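Local coordinates for uncharacterized protein DUF1234 (Pectobacterium atrosepticum SCRI1043, PDB 3BDV) that has no known substrate but, as a calcium-binding member of the serine hydrolase family with an alpha/beta-hydrolase fold, probably acts as a hydrolase, at residues Val21-Leu26 / Asp59-Ala64; Gly80-Ala85 / Met111-Asp116; Met103-Ala108 / Gly162-Glu167. All coordinates share one frame; numbering follows the deposited sequence. Where two conformers were deposited one is given.

Contact 1 of 3, residues Val21-Leu26 / Asp59-Ala64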
ATOM      1  N   VAL A  21      -7.138   1.297   3.922  1.00 18.95           N
ATOM      2  CA  VAL A  21      -6.271   1.280   5.102  1.00 18.69           C
ATOM      3  C   VAL A  21      -4.822   1.637   4.711  1.00 19.42           C
ATOM      4  O   VAL A  21      -4.175   0.871   4.011  1.00 19.36           O
ATOM      5  CB  VAL A  21      -6.350  -0.063   5.840  1.00 20.82           C
ATOM      6  CG1 VAL A  21      -5.478  -0.001   7.070  1.00 15.93           C
ATOM      7  CG2 VAL A  21      -7.807  -0.383   6.236  1.00 22.33           C
ATOM      8  N   LEU A  22      -4.338   2.786   5.197  1.00 19.35           N
ATOM      9  CA  LEU A  22      -2.968   3.220   4.978  1.00 19.36           C
ATOM     10  C   LEU A  22      -1.992   2.523   5.923  1.00 21.07           C
ATOM     11  O   LEU A  22      -2.178   2.565   7.128  1.00 19.30           O
ATOM     12  CB  LEU A  22      -2.830   4.736   5.150  1.00 20.80           C
ATOM     13  CG  LEU A  22      -3.694   5.535   4.198  1.00 17.58           C
ATOM     14  CD1 LEU A  22      -3.863   6.955   4.793  1.00 18.84           C
ATOM     15  CD2 LEU A  22      -3.067   5.561   2.773  1.00 23.92           C
ATOM     16  N   VAL A  23      -1.011   1.828   5.349  1.00 17.33           N
ATOM     17  CA  VAL A  23       0.061   1.147   6.093  1.00 19.01           C
ATOM     18  C   VAL A  23       1.450   1.762   5.829  1.00 19.57           C
ATOM     19  O   VAL A  23       2.105   1.415   4.863  1.00 18.95           O
ATOM     20  CB  VAL A  23       0.121  -0.356   5.772  1.00 19.08           C
ATOM     21  CG1 VAL A  23       1.044  -1.076   6.738  1.00 21.55           C
ATOM     22  CG2 VAL A  23      -1.326  -0.993   5.810  1.00 18.86           C
ATOM     23  N   PRO A  24       1.903   2.681   6.697  1.00 19.63           N
ATOM     24  CA  PRO A  24       3.249   3.249   6.564  1.00 20.46           C
ATOM     25  C   PRO A  24       4.352   2.261   6.866  1.00 19.90           C
ATOM     26  O   PRO A  24       4.104   1.227   7.514  1.00 19.62           O
ATOM     27  CB  PRO A  24       3.254   4.413   7.574  1.00 19.44           C
ATOM     28  CG  PRO A  24       1.782   4.710   7.792  1.00 21.16           C
ATOM     29  CD  PRO A  24       1.144   3.347   7.772  1.00 21.00           C
ATOM     30  N   GLY A  25       5.553   2.604   6.409  1.00 22.46           N
ATOM     31  CA  GLY A  25       6.744   1.872   6.783  1.00 20.55           C
ATOM     32  C   GLY A  25       7.483   2.458   7.981  1.00 20.57           C
ATOM     33  O   GLY A  25       6.915   3.145   8.815  1.00 20.28           O
ATOM     34  N   LEU A  26       8.794   2.207   8.026  1.00 20.92           N
ATOM     35  CA  LEU A  26       9.629   2.631   9.148  0.70 23.51           C
ATOM     36  C   LEU A  26       9.536   4.131   9.404  1.00 21.25           C
ATOM     37  O   LEU A  26       9.587   4.938   8.459  1.00 23.36           O
ATOM     38  CB  LEU A  26      11.090   2.243   8.872  0.70 23.47           C
ATOM     39  CG  LEU A  26      12.018   2.056  10.080  0.70 28.95           C
ATOM     40  CD1 LEU A  26      11.756   0.750  10.804  0.70 32.69           C
ATOM     41  CD2 LEU A  26      13.477   2.117   9.615  0.70 25.28           C
ATOM     42  N   ASP A  59       6.059  -8.640  13.058  1.00 21.84           N
ATOM     43  CA  ASP A  59       4.927  -9.051  13.903  1.00 23.73           C
ATOM     44  C   ASP A  59       4.197  -7.839  14.476  1.00 23.06           C
ATOM     45  O   ASP A  59       2.988  -7.816  14.522  1.00 21.56           O
ATOM     46  CB  ASP A  59       5.397  -9.947  15.030  1.00 25.69           C
ATOM     47  CG  ASP A  59       5.787 -11.344  14.572  1.00 26.95           C
ATOM     48  OD1 ASP A  59       5.271 -11.829  13.563  1.00 33.46           O
ATOM     49  OD2 ASP A  59       6.633 -11.959  15.246  1.00 34.84           O
ATOM     50  N   ARG A  60       4.919  -6.775  14.835  1.00 21.66           N
ATOM     51  CA  ARG A  60       4.224  -5.576  15.320  1.00 21.74           C
ATOM     52  C   ARG A  60       3.384  -4.926  14.252  1.00 21.43           C
ATOM     53  O   ARG A  60       2.281  -4.488  14.509  1.00 19.60           O
ATOM     54  CB  ARG A  60       5.215  -4.570  15.891  1.00 24.10           C
ATOM     55  CG  ARG A  60       5.646  -4.992  17.294  1.00 29.06           C
ATOM     56  CD  ARG A  60       6.244  -3.858  18.073  1.00 39.13           C
ATOM     57  NE  ARG A  60       7.545  -3.479  17.564  1.00 39.64           N
ATOM     58  CZ  ARG A  60       8.686  -3.543  18.246  1.00 46.16           C
ATOM     59  NH1 ARG A  60       8.724  -3.988  19.492  1.00 53.50           N
ATOM     60  NH2 ARG A  60       9.813  -3.160  17.669  1.00 52.23           N
ATOM     61  N   TRP A  61       3.923  -4.820  13.051  1.00 22.37           N
ATOM     62  CA  TRP A  61       3.152  -4.292  11.923  1.00 22.68           C
ATOM     63  C   TRP A  61       1.926  -5.159  11.662  1.00 21.44           C
ATOM     64  O   TRP A  61       0.845  -4.633  11.445  1.00 26.24           O
ATOM     65  CB  TRP A  61       3.994  -4.217  10.655  1.00 21.95           C
ATOM     66  CG  TRP A  61       4.517  -2.859  10.310  1.00 21.93           C
ATOM     67  CD1 TRP A  61       4.078  -2.031   9.314  1.00 19.49           C
ATOM     68  CD2 TRP A  61       5.582  -2.168  10.967  1.00 21.97           C
ATOM     69  NE1 TRP A  61       4.809  -0.871   9.315  1.00 18.55           N
ATOM     70  CE2 TRP A  61       5.762  -0.945  10.299  1.00 20.12           C
ATOM     71  CE3 TRP A  61       6.441  -2.494  12.023  1.00 18.78           C
ATOM     72  CZ2 TRP A  61       6.743  -0.003  10.692  1.00 23.51           C
ATOM     73  CZ3 TRP A  61       7.390  -1.578  12.414  1.00 22.14           C
ATOM     74  CH2 TRP A  61       7.553  -0.345  11.738  1.00 21.33           C
ATOM     75  N   VAL A  62       2.094  -6.479  11.692  1.00 24.36           N
ATOM     76  CA  VAL A  62       1.008  -7.425  11.449  1.00 24.42           C
ATOM     77  C   VAL A  62      -0.088  -7.293  12.526  1.00 27.02           C
ATOM     78  O   VAL A  62      -1.284  -7.278  12.245  1.00 28.17           O
ATOM     79  CB  VAL A  62       1.524  -8.873  11.461  1.00 26.15           C
ATOM     80  CG1 VAL A  62       0.343  -9.883  11.669  1.00 27.22           C
ATOM     81  CG2 VAL A  62       2.377  -9.178  10.218  1.00 26.03           C
ATOM     82  N   LEU A  63       0.343  -7.192  13.764  1.00 25.49           N
ATOM     83  CA  LEU A  63      -0.570  -6.978  14.865  1.00 25.22           C
ATOM     84  C   LEU A  63      -1.325  -5.636  14.659  1.00 24.66           C
ATOM     85  O   LEU A  63      -2.542  -5.577  14.847  1.00 25.67           O
ATOM     86  CB  LEU A  63       0.246  -7.053  16.158  1.00 22.61           C
ATOM     87  CG  LEU A  63      -0.401  -7.158  17.524  1.00 32.95           C
ATOM     88  CD1 LEU A  63      -1.653  -7.993  17.463  1.00 36.56           C
ATOM     89  CD2 LEU A  63       0.612  -7.749  18.448  1.00 32.84           C
ATOM     90  N   ALA A  64      -0.641  -4.572  14.221  1.00 23.87           N
ATOM     91  CA  ALA A  64      -1.312  -3.300  13.956  1.00 23.90           C
ATOM     92  C   ALA A  64      -2.353  -3.362  12.833  1.00 24.57           C
ATOM     93  O   ALA A  64      -3.423  -2.758  12.938  1.00 23.65           O
ATOM     94  CB  ALA A  64      -0.312  -2.177  13.677  1.00 23.79           C
TER
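The indole N-H of Trp61 donates a hydrogen bond to the backbone O of Pro24, with NE1 of Trp61 and O of Pro24 2.9 Å apart and the N-H...O angle nearly straight at 170°. The acceptor lies only 4° out of the indole plane, and the donor in turn sits in the plane of the carbonyl, so the two flat groups meet edge-on. Gly25 O also lies at the ring edge, 3.7 Å from CZ2 of Trp61, a packing contact with a C-H edge.

Beside this polar bond, Val23 offers CG1, the branch anti to its backbone N (chi1 -169°), to the CD1 corner of the Trp61 indole at 4.1 Å. Leu26 is modelled in two conformers, and any contact of its side chain with the far end of the ring is doubtful. Tryptophan suits the place because one side chain fills the gap between helix and strand end while its single N-H satisfies a buried carbonyl. The Trp61 ring also packs edge-to-face with Phe83 of the neighbouring helix. Together these contacts join helix 58-70 to the carboxyl end of strand 19-23 and the loop that follows, a helix-on-sheet layer of the alpha/beta-hydrolase fold.

Contact 2 of 3, residues Gly80-Ala85 / Met111-Asp116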
ATOM      1  N   GLY A  80       0.056   0.044   1.203  1.00 18.93           N
ATOM      2  CA  GLY A  80       1.309  -0.033   1.919  1.00 17.87           C
ATOM      3  C   GLY A  80       2.491   0.700   1.292  1.00 18.97           C
ATOM      4  O   GLY A  80       2.586   0.768   0.087  1.00 19.40           O
ATOM      5  N   HIS A  81       3.426   1.155   2.117  1.00 20.51           N
ATOM      6  CA  HIS A  81       4.677   1.720   1.620  1.00 21.37           C
ATOM      7  C   HIS A  81       5.857   0.970   2.222  1.00 19.73           C
ATOM      8  O   HIS A  81       5.948   0.851   3.441  1.00 18.70           O
ATOM      9  CB  HIS A  81       4.791   3.221   1.981  1.00 19.76           C
ATOM     10  CG  HIS A  81       6.052   3.883   1.499  1.00 19.05           C
ATOM     11  ND1 HIS A  81       6.902   4.580   2.329  1.00 21.32           N
ATOM     12  CD2 HIS A  81       6.617   3.921   0.269  1.00 19.15           C
ATOM     13  CE1 HIS A  81       7.926   5.032   1.627  1.00 24.40           C
ATOM     14  NE2 HIS A  81       7.768   4.663   0.364  1.00 19.00           N
ATOM     15  N   SER A  82       6.777   0.499   1.380  1.00 21.95           N
ATOM     16  CA  SER A  82       8.060  -0.046   1.864  1.00 21.58           C
ATOM     17  C   SER A  82       7.878  -1.232   2.849  1.00 22.21           C
ATOM     18  O   SER A  82       7.252  -2.238   2.503  1.00 21.75           O
ATOM     19  CB  SER A  82       8.919   1.088   2.426  1.00 25.17           C
ATOM     20  OG  SER A  82      10.297   0.686   2.474  1.00 24.59           O
ATOM     21  N   PHE A  83       8.367  -1.121   4.091  1.00 18.61           N
ATOM     22  CA  PHE A  83       8.106  -2.159   5.056  1.00 18.47           C
ATOM     23  C   PHE A  83       6.611  -2.410   5.272  1.00 18.06           C
ATOM     24  O   PHE A  83       6.188  -3.549   5.474  1.00 19.31           O
ATOM     25  CB  PHE A  83       8.812  -1.866   6.383  1.00 18.31           C
ATOM     26  CG  PHE A  83       8.830  -3.041   7.321  1.00 16.05           C
ATOM     27  CD1 PHE A  83       9.755  -4.059   7.155  1.00 19.97           C
ATOM     28  CD2 PHE A  83       8.021  -3.072   8.428  1.00 23.96           C
ATOM     29  CE1 PHE A  83       9.801  -5.158   8.063  1.00 20.36           C
ATOM     30  CE2 PHE A  83       8.053  -4.140   9.312  1.00 20.75           C
ATOM     31  CZ  PHE A  83       8.960  -5.173   9.139  1.00 23.17           C
ATOM     32  N   GLY A  84       5.823  -1.344   5.255  1.00 19.64           N
ATOM     33  CA  GLY A  84       4.373  -1.465   5.325  1.00 20.05           C
ATOM     34  C   GLY A  84       3.801  -2.324   4.216  1.00 19.94           C
ATOM     35  O   GLY A  84       2.857  -3.074   4.450  1.00 21.48           O
ATOM     36  N   ALA A  85       4.358  -2.243   3.011  1.00 19.25           N
ATOM     37  CA  ALA A  85       3.860  -3.049   1.927  1.00 19.90           C
ATOM     38  C   ALA A  85       4.218  -4.505   2.145  1.00 20.35           C
ATOM     39  O   ALA A  85       3.442  -5.400   1.825  1.00 18.45           O
ATOM     40  CB  ALA A  85       4.439  -2.553   0.579  1.00 18.91           C
HETATM   41  N   MSE A 111      15.122  -8.943   2.282  1.00 20.48           N
HETATM   42  CA  MSE A 111      16.408  -9.081   2.942  1.00 19.24           C
HETATM   43  C   MSE A 111      16.845  -7.806   3.638  1.00 20.32           C
HETATM   44  O   MSE A 111      17.544  -7.885   4.661  1.00 17.64           O
HETATM   45  CB  MSE A 111      17.461  -9.566   1.932  1.00 21.01           C
HETATM   46  CG  MSE A 111      18.902  -9.684   2.441  1.00 18.01           C
HETATM   47 SE   MSE A 111      19.068 -11.369   3.280  0.75 22.67          SE
HETATM   48  CE  MSE A 111      19.071 -12.522   1.675  1.00 25.83           C
ATOM     49  N   ARG A 112      16.480  -6.625   3.104  1.00 19.82           N
ATOM     50  CA  ARG A 112      16.893  -5.385   3.718  1.00 19.85           C
ATOM     51  C   ARG A 112      16.431  -5.258   5.145  1.00 18.13           C
ATOM     52  O   ARG A 112      16.990  -4.504   5.886  1.00 21.05           O
ATOM     53  CB  ARG A 112      16.328  -4.198   2.950  1.00 17.87           C
ATOM     54  CG  ARG A 112      16.748  -4.115   1.491  1.00 19.29           C
ATOM     55  CD  ARG A 112      18.176  -3.745   1.292  1.00 22.32           C
ATOM     56  NE  ARG A 112      19.118  -4.810   1.485  1.00 19.77           N
ATOM     57  CZ  ARG A 112      19.358  -5.773   0.608  1.00 18.90           C
ATOM     58  NH1 ARG A 112      18.693  -5.832  -0.551  1.00 19.09           N
ATOM     59  NH2 ARG A 112      20.315  -6.669   0.858  1.00 18.35           N
ATOM     60  N   PHE A 113      15.361  -5.942   5.494  1.00 19.19           N
ATOM     61  CA  PHE A 113      14.847  -5.906   6.848  1.00 18.24           C
ATOM     62  C   PHE A 113      14.878  -7.301   7.483  1.00 21.54           C
ATOM     63  O   PHE A 113      14.197  -7.558   8.492  1.00 21.20           O
ATOM     64  CB  PHE A 113      13.418  -5.351   6.815  1.00 17.97           C
ATOM     65  CG  PHE A 113      13.336  -3.903   6.464  1.00 19.94           C
ATOM     66  CD1 PHE A 113      13.708  -2.946   7.358  1.00 21.05           C
ATOM     67  CD2 PHE A 113      12.876  -3.504   5.213  1.00 20.52           C
ATOM     68  CE1 PHE A 113      13.627  -1.612   6.993  1.00 22.31           C
ATOM     69  CE2 PHE A 113      12.749  -2.211   4.887  1.00 24.34           C
ATOM     70  CZ  PHE A 113      13.150  -1.254   5.751  1.00 21.76           C
ATOM     71  N   GLU A 114      15.723  -8.176   6.960  1.00 20.32           N
ATOM     72  CA  GLU A 114      15.890  -9.549   7.499  1.00 20.96           C
ATOM     73  C   GLU A 114      14.584 -10.303   7.691  1.00 22.18           C
ATOM     74  O   GLU A 114      14.371 -10.989   8.702  1.00 22.11           O
ATOM     75  CB  GLU A 114      16.696  -9.530   8.792  1.00 23.30           C
ATOM     76  CG  GLU A 114      18.085  -8.932   8.612  1.00 23.31           C
ATOM     77  CD  GLU A 114      18.928  -9.099   9.839  1.00 35.54           C
ATOM     78  OE1 GLU A 114      19.487 -10.177  10.038  1.00 39.53           O
ATOM     79  OE2 GLU A 114      19.031  -8.163  10.612  1.00 36.78           O
ATOM     80  N   ILE A 115      13.682 -10.150   6.732  1.00 21.72           N
ATOM     81  CA  ILE A 115      12.432 -10.888   6.711  1.00 19.54           C
ATOM     82  C   ILE A 115      12.235 -11.658   5.380  1.00 21.13           C
ATOM     83  O   ILE A 115      11.134 -12.029   4.989  1.00 21.13           O
ATOM     84  CB  ILE A 115      11.188 -10.026   7.074  1.00 19.00           C
ATOM     85  CG1 ILE A 115      10.989  -8.848   6.101  1.00 20.85           C
ATOM     86  CG2 ILE A 115      11.255  -9.599   8.550  1.00 20.42           C
ATOM     87  CD1 ILE A 115       9.565  -8.331   6.174  1.00 21.09           C
ATOM     88  N   ASP A 116      13.362 -11.976   4.775  1.00 22.66           N
ATOM     89  CA  ASP A 116      13.429 -12.884   3.621  1.00 24.37           C
ATOM     90  C   ASP A 116      12.924 -14.281   3.924  1.00 26.38           C
ATOM     91  O   ASP A 116      12.606 -15.026   2.985  1.00 25.53           O
ATOM     92  CB  ASP A 116      14.878 -12.980   3.110  1.00 24.31           C
ATOM     93  CG  ASP A 116      15.895 -13.235   4.235  1.00 32.37           C
ATOM     94  OD1 ASP A 116      15.971 -12.442   5.225  1.00 28.28           O
ATOM     95  OD2 ASP A 116      16.662 -14.227   4.104  1.00 38.67           O
TER
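Phe83 directs the edge of its ring at the face of Phe113 in a T-shaped pair, within what is probably the nucleophile elbow of an alpha/beta hydrolase, Gly80-His81-Ser82-Phe83-Gly84. The ring centroids of Phe83 and Phe113 are 5.1 Å apart and the planes of these two rings stand at 65°. CD1 of Phe83 lies 3.6 Å above the plane of the Phe113 ring, displaced toward its rim, on the side of CG and CD2. Ile115 completes this first shell: its CD1 reaches CE1 of Phe83 at 3.7 Å, so neighbouring ring atoms CD1 and CE1 of Phe83 meet an aromatic face and a methyl group. Phenylalanine and isoleucine suit a site without a polar bond, where shape, dispersion and the edge-to-face attraction hold the groups together.

Further out, the torsion of Phe83, with CG anti to the backbone N (chi1 -167°), carries its ring away from the helix start toward the 111-116 loop. Phe113 also touches Ala56 and Ala108. Behind Phe83 the chain turns sharply from strand 76-81 into helix 83-93; Ser82 has the positive phi (58°) of a strained elbow, and the glycines at 80 and 84 fit because a CB there would crowd Ala85 CA or His81 O. Ser82 itself approaches the aromatic pair only loosely, its OG lying 4.5 Å from CE2 of Phe113.

Contact 3 of 3, residues Met103-Ala108 / Gly162-Glu167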
HETATM    1  N   MSE A 103      -2.427  -2.609  -2.447  1.00 16.76           N
HETATM    2  CA  MSE A 103      -1.616  -1.692  -3.267  1.00 18.11           C
HETATM    3  C   MSE A 103      -0.289  -1.565  -2.559  1.00 18.37           C
HETATM    4  O   MSE A 103      -0.255  -1.111  -1.399  1.00 19.92           O
HETATM    5  CB  MSE A 103      -2.303  -0.322  -3.400  1.00 20.21           C
HETATM    6  CG  MSE A 103      -1.476   0.679  -4.047  1.00 18.54           C
HETATM    7 SE   MSE A 103      -2.631   2.141  -4.654  0.75 19.80          SE
HETATM    8  CE  MSE A 103      -1.344   3.482  -4.964  1.00 21.54           C
ATOM      9  N   LEU A 104       0.778  -2.004  -3.224  1.00 16.97           N
ATOM     10  CA  LEU A 104       2.144  -2.114  -2.671  1.00 18.53           C
ATOM     11  C   LEU A 104       3.000  -1.054  -3.355  1.00 18.98           C
ATOM     12  O   LEU A 104       3.379  -1.163  -4.502  1.00 22.01           O
ATOM     13  CB  LEU A 104       2.745  -3.501  -2.885  1.00 20.12           C
ATOM     14  CG  LEU A 104       1.870  -4.629  -2.378  1.00 18.15           C
ATOM     15  CD1 LEU A 104       2.414  -6.078  -2.614  1.00 22.94           C
ATOM     16  CD2 LEU A 104       1.564  -4.403  -0.888  1.00 22.77           C
ATOM     17  N   VAL A 105       3.333  -0.018  -2.601  1.00 17.77           N
ATOM     18  CA  VAL A 105       4.049   1.092  -3.183  1.00 17.84           C
ATOM     19  C   VAL A 105       5.481   1.058  -2.672  1.00 18.72           C
ATOM     20  O   VAL A 105       5.709   1.172  -1.470  1.00 19.19           O
ATOM     21  CB  VAL A 105       3.411   2.440  -2.784  1.00 18.98           C
ATOM     22  CG1 VAL A 105       4.260   3.629  -3.407  1.00 18.28           C
ATOM     23  CG2 VAL A 105       1.916   2.476  -3.198  1.00 20.55           C
ATOM     24  N   ALA A 106       6.427   0.873  -3.583  1.00 18.32           N
ATOM     25  CA  ALA A 106       7.857   0.752  -3.205  1.00 20.35           C
ATOM     26  C   ALA A 106       8.040  -0.322  -2.116  1.00 19.30           C
ATOM     27  O   ALA A 106       8.645  -0.083  -1.066  1.00 19.69           O
ATOM     28  CB  ALA A 106       8.465   2.111  -2.764  1.00 17.82           C
ATOM     29  N   PRO A 107       7.553  -1.541  -2.382  1.00 17.99           N
ATOM     30  CA  PRO A 107       7.824  -2.609  -1.429  1.00 19.04           C
ATOM     31  C   PRO A 107       9.332  -2.763  -1.304  1.00 18.81           C
ATOM     32  O   PRO A 107      10.048  -2.651  -2.299  1.00 20.26           O
ATOM     33  CB  PRO A 107       7.204  -3.835  -2.088  1.00 22.25           C
ATOM     34  CG  PRO A 107       7.254  -3.589  -3.430  1.00 21.75           C
ATOM     35  CD  PRO A 107       6.992  -2.098  -3.621  1.00 21.05           C
ATOM     36  N   ALA A 108       9.815  -2.999  -0.088  1.00 19.37           N
ATOM     37  CA  ALA A 108      11.229  -3.208   0.103  1.00 19.84           C
ATOM     38  C   ALA A 108      11.601  -4.678  -0.224  1.00 19.55           C
ATOM     39  O   ALA A 108      10.805  -5.569  -0.012  1.00 20.30           O
ATOM     40  CB  ALA A 108      11.612  -2.830   1.542  1.00 19.97           C
ATOM     41  N   GLY A 162      12.804   7.880  -6.801  1.00 19.42           N
ATOM     42  CA  GLY A 162      13.426   7.605  -5.498  1.00 19.74           C
ATOM     43  C   GLY A 162      12.732   6.473  -4.731  1.00 19.32           C
ATOM     44  O   GLY A 162      12.351   5.430  -5.306  1.00 21.02           O
ATOM     45  N   HIS A 163      12.528   6.700  -3.434  1.00 19.15           N
ATOM     46  CA  HIS A 163      11.846   5.776  -2.528  1.00 20.02           C
ATOM     47  C   HIS A 163      10.325   6.027  -2.431  1.00 20.53           C
ATOM     48  O   HIS A 163       9.640   5.368  -1.657  1.00 20.14           O
ATOM     49  CB  HIS A 163      12.530   5.828  -1.152  1.00 18.68           C
ATOM     50  CG  HIS A 163      12.051   4.838  -0.154  1.00 17.20           C
ATOM     51  ND1 HIS A 163      12.031   3.476  -0.387  1.00 19.86           N
ATOM     52  CD2 HIS A 163      11.573   5.015   1.101  1.00 22.51           C
ATOM     53  CE1 HIS A 163      11.591   2.860   0.699  1.00 21.28           C
ATOM     54  NE2 HIS A 163      11.290   3.771   1.614  1.00 22.52           N
ATOM     55  N   ILE A 164       9.823   6.905  -3.292  1.00 20.14           N
ATOM     56  CA  ILE A 164       8.403   7.262  -3.421  1.00 21.91           C
ATOM     57  C   ILE A 164       7.934   7.788  -2.056  1.00 22.04           C
ATOM     58  O   ILE A 164       7.100   7.211  -1.387  1.00 17.96           O
ATOM     59  CB  ILE A 164       7.487   6.087  -3.986  1.00 18.63           C
ATOM     60  CG1 ILE A 164       8.141   5.347  -5.162  1.00 21.00           C
ATOM     61  CG2 ILE A 164       6.118   6.673  -4.473  1.00 18.73           C
ATOM     62  CD1 ILE A 164       7.263   4.276  -5.791  1.00 19.20           C
ATOM     63  N   ASN A 165       8.558   8.871  -1.641  1.00 22.55           N
ATOM     64  CA  ASN A 165       8.316   9.483  -0.354  1.00 19.83           C
ATOM     65  C   ASN A 165       8.368  11.018  -0.588  1.00 22.09           C
ATOM     66  O   ASN A 165       8.494  11.458  -1.729  1.00 22.23           O
ATOM     67  CB  ASN A 165       9.324   9.016   0.668  1.00 22.08           C
ATOM     68  CG  ASN A 165      10.785   9.319   0.292  1.00 24.67           C
ATOM     69  OD1 ASN A 165      11.067   9.970  -0.726  1.00 21.39           O
ATOM     70  ND2 ASN A 165      11.723   8.828   1.131  1.00 25.41           N
ATOM     71  N   ALA A 166       8.214  11.793   0.482  1.00 21.68           N
ATOM     72  CA  ALA A 166       8.129  13.247   0.379  1.00 21.56           C
ATOM     73  C   ALA A 166       9.358  13.818  -0.259  1.00 22.72           C
ATOM     74  O   ALA A 166       9.261  14.735  -1.061  1.00 24.16           O
ATOM     75  CB  ALA A 166       7.942  13.853   1.750  1.00 21.91           C
ATOM     76  N   GLU A 167      10.511  13.279   0.126  1.00 22.97           N
ATOM     77  CA  GLU A 167      11.805  13.799  -0.307  1.00 25.34           C
ATOM     78  C   GLU A 167      11.907  13.677  -1.820  1.00 23.98           C
ATOM     79  O   GLU A 167      12.560  14.486  -2.430  1.00 21.48           O
ATOM     80  CB  GLU A 167      12.953  13.053   0.383  1.00 24.94           C
ATOM     81  CG  GLU A 167      12.990  13.241   1.941  1.00 32.02           C
ATOM     82  CD  GLU A 167      12.158  12.192   2.747  1.00 41.92           C
ATOM     83  OE1 GLU A 167      10.982  11.913   2.435  1.00 29.48           O
ATOM     84  OE2 GLU A 167      12.698  11.634   3.725  1.00 51.41           O
TER
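Ile164 meets Val105 and Ala106 through apolar groups alone. Its CG2 lies 3.7 Å from CG1 of Val105, and the same valine methyl is 3.9 Å from CD1 of Ile164, so one valine methyl rests against both methyls of the isoleucine. In Ile164, CG1 is anti to the carbonyl carbon (chi1 -43°) and the chain runs on extended, bringing CD1 to CB of Ala106, also at 3.9 Å. Branched side chains fill the space between the strand end and the loop, while alanine, with its single methyl, lets the two backbones come close: the CA atoms of Ala106 and His163 are 6.5 Å apart.

Carbon also meets polar atoms. CB of Ala106 touches the backbone O of His163 at 3.6 Å and lies 4.5 Å from ND1 of the His163 ring, at an oblique angle. The needs of both atoms are served outside this pair of segments: His163 O accepts a hydrogen bond from NE2 of His81, and ND1 is hydrogen-bonded to OD1 of Asp136. Ile164 O is likewise hydrogen-bonded to NE1 of Trp34.

The backbone helps shape the fit. Ala106 and Ile164 both have positive phi, 52° and 58°, so the chain bends at each, just after strand 99-105 and within the loop following strand 154-157. His163 beside Ser82 and hydrogen-bonded to Asp136 is consistent with the histidine and acid of a serine-hydrolase catalytic triad. The contact between the segments is therefore one of dispersion and shape, while the polar atoms of His163 and Ile164 are met by residues elsewhere.

All three contacts reach one parallel sheet, at the carboxyl ends of the neighbouring strands 19-23, 76-81 and 99-105. Contact 2 sits between the others, its centre about 11 Å from each, whereas the centres of contacts 1 and 3 are about 15 Å apart, with no touch. Along the chain, contact 1 closes before contact 2 opens, but contacts 2 and 3 interleave, since strand 99-105 follows helix 83-93 and precedes the 111-116 loop. Contact 1 meets contact 2 through neighbouring strands and aromatic rings; contact 3 brings the His163 loop against Ser82. This gathers the probable nucleophile and its likely histidine at the carboxyl ends of the central strands, as in alpha/beta hydrolases.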